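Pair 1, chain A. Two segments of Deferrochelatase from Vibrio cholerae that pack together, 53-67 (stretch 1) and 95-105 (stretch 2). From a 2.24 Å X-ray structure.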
# COMPACT_ATOMS: atom_id res chain seq x y z
N GLY A 53 -0.22 20.59 -6.41
CA GLY A 53 -1.37 19.71 -6.37
C GLY A 53 -1.24 18.58 -5.37
O GLY A 53 -2.22 17.90 -5.06
N ALA A 54 -0.03 18.38 -4.85
CA ALA A 54 0.23 17.31 -3.89
C ALA A 54 -0.57 17.50 -2.61
O ALA A 54 -1.11 16.53 -2.06
CB ALA A 54 1.71 17.23 -3.59
N GLU A 55 -0.63 18.74 -2.14
CA GLU A 55 -1.33 19.10 -0.91
C GLU A 55 -0.87 18.22 0.25
O GLU A 55 -1.68 17.80 1.08
CB GLU A 55 -2.84 19.00 -1.11
CG GLU A 55 -3.38 19.96 -2.16
CD GLU A 55 -4.89 19.91 -2.29
OE1 GLU A 55 -5.53 19.10 -1.58
OE2 GLU A 55 -5.44 20.67 -3.12
N LEU A 56 0.43 17.95 0.30
CA LEU A 56 1.01 17.13 1.36
C LEU A 56 0.94 17.85 2.70
O LEU A 56 1.31 19.02 2.81
CB LEU A 56 2.46 16.78 1.03
CG LEU A 56 3.22 15.97 2.08
CD1 LEU A 56 2.64 14.56 2.21
CD2 LEU A 56 4.70 15.91 1.74
N THR A 57 0.44 17.15 3.71
CA THR A 57 0.31 17.70 5.05
C THR A 57 0.97 16.78 6.07
O THR A 57 1.28 15.63 5.76
CB THR A 57 -1.16 17.91 5.44
OG1 THR A 57 -1.83 16.65 5.45
CG2 THR A 57 -1.85 18.84 4.45
N VAL A 58 1.19 17.29 7.28
CA VAL A 58 1.83 16.49 8.32
C VAL A 58 1.40 16.94 9.71
O VAL A 58 1.13 18.12 9.94
CB VAL A 58 3.38 16.56 8.20
CG1 VAL A 58 3.88 17.96 8.48
CG2 VAL A 58 4.04 15.54 9.12
N SER A 59 1.32 15.99 10.64
CA SER A 59 1.08 16.29 12.04
C SER A 59 1.86 15.32 12.93
O SER A 59 1.65 14.11 12.86
CB SER A 59 -0.40 16.23 12.38
OG SER A 59 -0.62 16.51 13.75
N VAL A 60 2.76 15.86 13.74
CA VAL A 60 3.58 15.05 14.63
C VAL A 60 3.04 15.10 16.05
O VAL A 60 2.84 16.19 16.61
CB VAL A 60 5.05 15.51 14.62
CG1 VAL A 60 5.89 14.61 15.52
CG2 VAL A 60 5.60 15.50 13.20
N ALA A 61 2.82 13.94 16.65
CA ALA A 61 2.23 13.86 17.98
C ALA A 61 3.02 12.93 18.90
O ALA A 61 3.66 11.98 18.44
CB ALA A 61 0.79 13.41 17.90
N PHE A 62 2.97 13.20 20.20
CA PHE A 62 3.74 12.44 21.17
C PHE A 62 2.84 11.84 22.25
O PHE A 62 1.86 12.46 22.65
CB PHE A 62 4.81 13.32 21.82
CG PHE A 62 5.70 14.02 20.84
CD1 PHE A 62 5.41 15.30 20.41
CD2 PHE A 62 6.83 13.39 20.34
CE1 PHE A 62 6.24 15.95 19.50
CE2 PHE A 62 7.66 14.03 19.43
CZ PHE A 62 7.36 15.31 19.01
N SER A 63 3.19 10.64 22.71
CA SER A 63 2.41 9.96 23.74
C SER A 63 2.69 10.53 25.13
O SER A 63 3.61 11.33 25.31
CB SER A 63 2.70 8.47 23.73
OG SER A 63 4.03 8.19 24.15
N LYS A 64 1.89 10.12 26.11
CA LYS A 64 2.06 10.54 27.49
C LYS A 64 3.43 10.15 28.03
O LYS A 64 4.10 10.95 28.69
CB LYS A 64 0.95 9.95 28.36
CG LYS A 64 1.21 10.05 29.86
CD LYS A 64 1.19 11.50 30.33
CE LYS A 64 1.31 11.58 31.85
NZ LYS A 64 1.21 12.98 32.33
N GLY A 65 3.83 8.91 27.75
CA GLY A 65 5.09 8.39 28.24
C GLY A 65 6.29 9.13 27.68
O GLY A 65 7.25 9.39 28.41
N PHE A 66 6.25 9.48 26.40
CA PHE A 66 7.36 10.17 25.77
C PHE A 66 7.38 11.65 26.11
O PHE A 66 8.41 12.31 26.01
CB PHE A 66 7.31 9.98 24.25
CG PHE A 66 8.52 10.51 23.53
CD1 PHE A 66 9.68 9.75 23.45
CD2 PHE A 66 8.51 11.76 22.92
CE1 PHE A 66 10.81 10.22 22.80
CE2 PHE A 66 9.64 12.24 22.26
CZ PHE A 66 10.79 11.47 22.20
N TRP A 67 6.23 12.19 26.51
CA TRP A 67 6.14 13.60 26.82
C TRP A 67 6.91 13.94 28.10
O TRP A 67 7.28 15.09 28.32
CB TRP A 67 4.68 14.04 26.95
CG TRP A 67 4.48 15.50 26.66
CD1 TRP A 67 4.80 16.54 27.48
CD2 TRP A 67 3.94 16.07 25.46
NE1 TRP A 67 4.49 17.73 26.87
CE2 TRP A 67 3.96 17.47 25.63
CE3 TRP A 67 3.45 15.55 24.27
CZ2 TRP A 67 3.50 18.35 24.64
CZ3 TRP A 67 2.99 16.41 23.30
CH2 TRP A 67 3.02 17.80 23.49
N ASP A 95 2.63 0.08 22.90
CA ASP A 95 3.79 0.80 23.41
C ASP A 95 4.39 1.64 22.28
O ASP A 95 5.09 1.12 21.41
CB ASP A 95 4.83 -0.16 23.98
CG ASP A 95 6.03 0.55 24.58
OD1 ASP A 95 5.91 1.75 24.92
OD2 ASP A 95 7.09 -0.09 24.73
N VAL A 96 4.09 2.94 22.30
CA VAL A 96 4.50 3.83 21.22
C VAL A 96 4.79 5.24 21.76
O VAL A 96 4.10 5.72 22.65
CB VAL A 96 3.41 3.90 20.12
CG1 VAL A 96 2.05 4.18 20.73
CG2 VAL A 96 3.76 4.93 19.05
N ASP A 97 5.83 5.87 21.22
CA ASP A 97 6.22 7.21 21.66
C ASP A 97 5.74 8.32 20.73
O ASP A 97 5.38 9.40 21.18
CB ASP A 97 7.75 7.30 21.78
CG ASP A 97 8.30 6.40 22.87
OD1 ASP A 97 7.58 6.12 23.84
OD2 ASP A 97 9.47 5.97 22.74
N VAL A 98 5.75 8.05 19.42
CA VAL A 98 5.52 9.10 18.43
C VAL A 98 4.56 8.67 17.33
O VAL A 98 4.62 7.55 16.83
CB VAL A 98 6.86 9.54 17.77
CG1 VAL A 98 6.61 10.56 16.67
CG2 VAL A 98 7.81 10.11 18.82
N LEU A 99 3.66 9.58 16.96
CA LEU A 99 2.80 9.39 15.80
C LEU A 99 3.17 10.38 14.69
O LEU A 99 3.30 11.58 14.93
CB LEU A 99 1.32 9.57 16.19
CG LEU A 99 0.32 9.77 15.05
CD1 LEU A 99 0.29 8.57 14.11
CD2 LEU A 99 -1.08 10.04 15.61
N ILE A 100 3.35 9.86 13.48
CA ILE A 100 3.54 10.70 12.30
C ILE A 100 2.36 10.53 11.36
O ILE A 100 2.17 9.46 10.78
CB ILE A 100 4.84 10.35 11.56
CG1 ILE A 100 6.06 10.54 12.47
CG2 ILE A 100 4.98 11.19 10.30
CD1 ILE A 100 7.38 10.23 11.80
N HIS A 101 1.56 11.58 11.22
CA HIS A 101 0.36 11.52 10.39
C HIS A 101 0.45 12.46 9.18
O HIS A 101 0.62 13.67 9.34
CB HIS A 101 -0.88 11.87 11.22
CG HIS A 101 -2.13 12.06 10.42
ND1 HIS A 101 -3.06 13.04 10.71
CD2 HIS A 101 -2.60 11.41 9.33
CE1 HIS A 101 -4.05 12.98 9.84
NE2 HIS A 101 -3.79 12.00 8.99
N CYS A 102 0.35 11.88 7.99
CA CYS A 102 0.37 12.64 6.74
C CYS A 102 -0.80 12.23 5.85
O CYS A 102 -1.24 11.09 5.89
CB CYS A 102 1.68 12.41 5.99
SG CYS A 102 3.19 12.76 6.93
N HIS A 103 -1.30 13.17 5.06
CA HIS A 103 -2.25 12.84 4.00
C HIS A 103 -2.06 13.77 2.81
O HIS A 103 -1.76 14.95 2.98
CB HIS A 103 -3.70 12.88 4.51
CG HIS A 103 -4.15 14.23 4.99
ND1 HIS A 103 -4.51 15.24 4.14
CD2 HIS A 103 -4.31 14.72 6.25
CE1 HIS A 103 -4.87 16.31 4.84
NE2 HIS A 103 -4.75 16.01 6.12
N ALA A 104 -2.23 13.23 1.61
CA ALA A 104 -1.98 13.98 0.38
C ALA A 104 -2.83 13.47 -0.78
O ALA A 104 -3.56 12.49 -0.64
CB ALA A 104 -0.50 13.93 0.02
N THR A 105 -2.72 14.13 -1.93
CA THR A 105 -3.48 13.74 -3.11
C THR A 105 -2.76 12.65 -3.90
O THR A 105 -3.27 12.18 -4.92
CB THR A 105 -3.76 14.94 -4.03
OG1 THR A 105 -2.52 15.50 -4.49
CG2 THR A 105 -4.55 16.01 -3.29
O HOH W 1 -4.22 16.24 1.32

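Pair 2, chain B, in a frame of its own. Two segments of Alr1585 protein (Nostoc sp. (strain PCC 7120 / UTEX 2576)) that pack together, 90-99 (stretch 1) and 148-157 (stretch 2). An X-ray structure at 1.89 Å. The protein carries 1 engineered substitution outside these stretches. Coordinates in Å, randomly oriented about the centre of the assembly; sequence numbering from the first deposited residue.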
# COMPACT_ATOMS: atom_id res chain seq x y z
N GLY B 90 -22.42 8.81 2.03
CA GLY B 90 -23.86 8.76 1.90
C GLY B 90 -24.41 7.34 1.83
O GLY B 90 -23.70 6.36 2.05
N ASP B 91 -25.69 7.26 1.55
CA ASP B 91 -26.36 5.99 1.28
C ASP B 91 -25.73 5.36 0.03
O ASP B 91 -25.03 6.03 -0.74
CB ASP B 91 -27.84 6.24 0.97
CG ASP B 91 -28.62 6.81 2.15
OD1 ASP B 91 -28.23 6.60 3.32
OD2 ASP B 91 -29.64 7.48 1.89
N VAL B 92 -26.02 4.08 -0.20
CA VAL B 92 -25.74 3.49 -1.50
C VAL B 92 -26.39 4.30 -2.58
O VAL B 92 -27.41 4.97 -2.36
CB VAL B 92 -26.24 2.00 -1.67
CG1 VAL B 92 -25.44 1.07 -0.81
CG2 VAL B 92 -27.71 1.85 -1.39
N PHE B 93 -25.82 4.23 -3.75
CA PHE B 93 -26.39 4.84 -4.94
C PHE B 93 -27.27 3.82 -5.64
O PHE B 93 -26.88 2.65 -5.76
CB PHE B 93 -25.27 5.29 -5.90
CG PHE B 93 -25.80 5.96 -7.13
CD1 PHE B 93 -26.21 5.19 -8.23
CD2 PHE B 93 -26.09 7.31 -7.12
CE1 PHE B 93 -26.88 5.78 -9.28
CE2 PHE B 93 -26.67 7.92 -8.22
CZ PHE B 93 -27.06 7.15 -9.30
N ALA B 94 -28.43 4.23 -6.14
CA ALA B 94 -29.27 3.28 -6.91
C ALA B 94 -29.99 3.93 -8.10
O ALA B 94 -30.55 5.04 -7.98
CB ALA B 94 -30.28 2.60 -5.99
N ASN B 95 -30.04 3.18 -9.20
CA ASN B 95 -30.85 3.49 -10.36
C ASN B 95 -31.82 2.33 -10.60
O ASN B 95 -31.57 1.17 -10.21
CB ASN B 95 -30.03 3.57 -11.65
CG ASN B 95 -29.26 4.85 -11.87
OD1 ASN B 95 -28.09 4.81 -12.27
ND2 ASN B 95 -29.92 6.01 -11.71
N PHE B 96 -32.90 2.63 -11.30
CA PHE B 96 -33.82 1.60 -11.79
C PHE B 96 -34.20 1.92 -13.24
O PHE B 96 -34.64 3.05 -13.53
CB PHE B 96 -35.06 1.54 -10.92
CG PHE B 96 -36.05 0.46 -11.32
CD1 PHE B 96 -35.85 -0.84 -10.94
CD2 PHE B 96 -37.16 0.77 -12.10
CE1 PHE B 96 -36.71 -1.84 -11.36
CE2 PHE B 96 -38.05 -0.22 -12.48
CZ PHE B 96 -37.83 -1.52 -12.10
N PHE B 97 -34.07 0.93 -14.11
CA PHE B 97 -34.38 1.09 -15.54
C PHE B 97 -35.40 0.07 -16.02
O PHE B 97 -35.39 -1.09 -15.55
CB PHE B 97 -33.11 0.94 -16.38
CG PHE B 97 -31.92 1.74 -15.90
CD1 PHE B 97 -31.74 3.04 -16.26
CD2 PHE B 97 -30.94 1.15 -15.08
CE1 PHE B 97 -30.64 3.76 -15.81
CE2 PHE B 97 -29.83 1.83 -14.68
CZ PHE B 97 -29.67 3.15 -15.03
N LEU B 98 -36.25 0.47 -16.96
CA LEU B 98 -37.22 -0.42 -17.60
C LEU B 98 -36.94 -0.57 -19.08
O LEU B 98 -36.63 0.42 -19.76
CB LEU B 98 -38.67 0.10 -17.43
CG LEU B 98 -39.22 -0.00 -16.00
CD1 LEU B 98 -40.45 0.87 -15.85
CD2 LEU B 98 -39.52 -1.44 -15.64
N SER B 99 -37.06 -1.79 -19.58
CA SER B 99 -37.09 -2.04 -21.03
C SER B 99 -38.50 -1.82 -21.57
O SER B 99 -39.47 -1.74 -20.79
CB SER B 99 -36.65 -3.48 -21.34
OG SER B 99 -37.64 -4.42 -20.93
N ILE B 148 -35.67 -9.45 -20.96
CA ILE B 148 -35.30 -8.63 -19.83
C ILE B 148 -36.32 -7.51 -19.67
O ILE B 148 -36.63 -6.81 -20.64
CB ILE B 148 -33.89 -8.08 -20.02
CG1 ILE B 148 -32.90 -9.24 -20.01
CG2 ILE B 148 -33.55 -7.05 -18.95
CD1 ILE B 148 -31.48 -8.81 -20.41
N HIS B 149 -36.83 -7.37 -18.46
CA HIS B 149 -37.80 -6.32 -18.14
C HIS B 149 -37.22 -5.06 -17.54
O HIS B 149 -37.75 -3.96 -17.71
CB HIS B 149 -38.88 -6.89 -17.21
CG HIS B 149 -39.75 -7.94 -17.84
ND1 HIS B 149 -40.46 -8.85 -17.11
CD2 HIS B 149 -40.00 -8.23 -19.14
CE1 HIS B 149 -41.12 -9.66 -17.91
NE2 HIS B 149 -40.87 -9.30 -19.15
N ALA B 150 -36.15 -5.23 -16.77
CA ALA B 150 -35.63 -4.15 -15.97
C ALA B 150 -34.21 -4.38 -15.55
O ALA B 150 -33.71 -5.52 -15.59
CB ALA B 150 -36.52 -3.95 -14.74
N LEU B 151 -33.54 -3.30 -15.16
CA LEU B 151 -32.21 -3.35 -14.62
C LEU B 151 -32.23 -2.57 -13.31
O LEU B 151 -32.60 -1.38 -13.29
CB LEU B 151 -31.22 -2.76 -15.61
CG LEU B 151 -29.76 -2.49 -15.13
CD1 LEU B 151 -29.02 -3.72 -14.61
CD2 LEU B 151 -28.95 -1.82 -16.24
N VAL B 152 -31.74 -3.20 -12.25
CA VAL B 152 -31.44 -2.52 -11.01
C VAL B 152 -29.92 -2.27 -10.94
O VAL B 152 -29.12 -3.19 -11.11
CB VAL B 152 -31.88 -3.38 -9.83
CG1 VAL B 152 -31.53 -2.74 -8.52
CG2 VAL B 152 -33.37 -3.62 -9.90
N LEU B 153 -29.52 -1.04 -10.63
CA LEU B 153 -28.10 -0.70 -10.50
C LEU B 153 -27.91 -0.16 -9.08
O LEU B 153 -28.57 0.80 -8.69
CB LEU B 153 -27.71 0.34 -11.56
CG LEU B 153 -26.25 0.84 -11.60
CD1 LEU B 153 -25.97 1.43 -12.99
CD2 LEU B 153 -25.95 1.88 -10.52
N ILE B 154 -27.00 -0.78 -8.33
CA ILE B 154 -26.64 -0.35 -6.99
C ILE B 154 -25.14 -0.18 -6.89
O ILE B 154 -24.40 -1.03 -7.38
CB ILE B 154 -27.08 -1.37 -5.91
CG1 ILE B 154 -28.57 -1.70 -6.07
CG2 ILE B 154 -26.91 -0.78 -4.51
CD1 ILE B 154 -28.78 -2.97 -6.78
N ALA B 155 -24.68 0.94 -6.32
CA ALA B 155 -23.28 1.26 -6.31
C ALA B 155 -22.82 1.89 -5.00
O ALA B 155 -23.59 2.56 -4.30
CB ALA B 155 -22.93 2.18 -7.51
N ASP B 156 -21.58 1.63 -4.66
CA ASP B 156 -21.01 2.09 -3.42
C ASP B 156 -19.49 1.91 -3.49
O ASP B 156 -19.00 1.05 -4.18
CB ASP B 156 -21.53 1.29 -2.24
CG ASP B 156 -21.42 2.07 -0.92
OD1 ASP B 156 -22.33 2.91 -0.65
OD2 ASP B 156 -20.41 1.95 -0.21
N ASP B 157 -18.75 2.75 -2.75
CA ASP B 157 -17.29 2.57 -2.66
C ASP B 157 -16.87 1.39 -1.77
O ASP B 157 -15.79 0.84 -1.98
CB ASP B 157 -16.64 3.84 -2.13
CG ASP B 157 -16.71 4.99 -3.15
OD1 ASP B 157 -16.63 4.77 -4.36
OD2 ASP B 157 -16.82 6.13 -2.69

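Pair 1 and pair 2 are each two antiparallel strands joined edge to edge, with N-to-C directions 167° and 171° apart and axes approaching to 4.7 and 4.6 Å. Fourteen central residues superpose with an RMSD of 0.4 Å. The register is the same: A:Ser59 faces A:His101 as B:Asn95 faces B:Leu153, and A:Ala61 faces A:Leu99 as B:Phe97 faces B:Leu151, all hydrogen-bonded pairs. In pair 1, A:Ala61 N donates to A:Leu99 O (3.0 Å) and A:Leu99 N to A:Ala61 O (2.8 Å); in pair 2, B:Phe97 N donates to B:Leu151 O and B:Leu151 N to B:Phe97 O, both at 2.9 Å. Because these bonds join main-chain atoms, the ladder tolerates very different side chains.

The closest side-chain match is a serine. A:Ser63 and B:Ser99, both chi1 p, match with side-chain centres 0.4 Å apart, and both point toward the opposing stretch. A:Ser63 N donates to A:Asp97 O and B:Ser99 N to B:His149 O, each at 2.9 Å, while the hydroxyls reach one residue further back: A:Ser63 OG donates to A:Val96 O at 2.9 Å, B:Ser99 OG to B:Ile148 O at 2.6 Å. Each serine thus extends the ladder past the last bridge and also occupies a helix N-cap position.

On the face carrying A:Val58, A:Val60 and A:Phe62, the aromatic ring changes place. In pair 1 it belongs to A:Phe62, whose CD2 lies 3.7 Å from A:Val98 CG2, and A:Val60 CG1 meets A:Val98 CG1 at 4.3 Å. In pair 2 the matched residues are B:Leu98 and B:Phe96, and A:Val98 becomes B:Ala150. The small alanine is covered from two positions: B:Phe96 CZ approaches B:Ala150 CB to 3.8 Å and B:Leu98 CD2 approaches it to 4.0 Å. The B:Phe96 ring also presents its edge to B:Val152, CD1 to CG2 3.9 Å, at the position of A:Ile100. Further along, A:Val58 CG2 rests 3.6 Å from A:Cys102 SG; at the matched pair B:Ala94 and B:Ile154, the bulk moves to the second strand, and B:Ile154 CG2 meets B:Val92 CB at 4.0 Å, as A:Leu56 CD1, at the matched position, meets A:Cys102 CB at 4.5 Å.

The other face differs more in character. Pair 1 has A:Thr57, A:Ser59 and A:Ala61 against A:Leu99, A:His101 and A:His103. A:Ala61 CB lies 4.2 Å from A:Leu99 CB, and A:Thr57 sits over the A:His103 ring, CB 4.3 Å from its centroid, while A:Thr57 OG1 donates to A:His103 O at 3.0 Å. Pair 2 fills this face mainly with hydrocarbon. B:Phe97, matching A:Ala61, brings CD2 to 3.8 Å from B:Leu151 CD2 and its ring edge to B:Leu153, CE2 to CB 4.1 Å. B:Phe93, matching A:Thr57, turns its own edge to B:Leu153, CD1 to CD2 4.0 Å, and its CB lies 4.2 Å from B:Ala155 CB, where pair 1 has A:His103. B:Leu153 is therefore touched by both rings. B:Leu153 matches A:His101, and it also meets B:Asn95, CB to CB 4.0 Å; in pair 1 A:Ser59 CB lies 4.5 Å from A:His101 ND1.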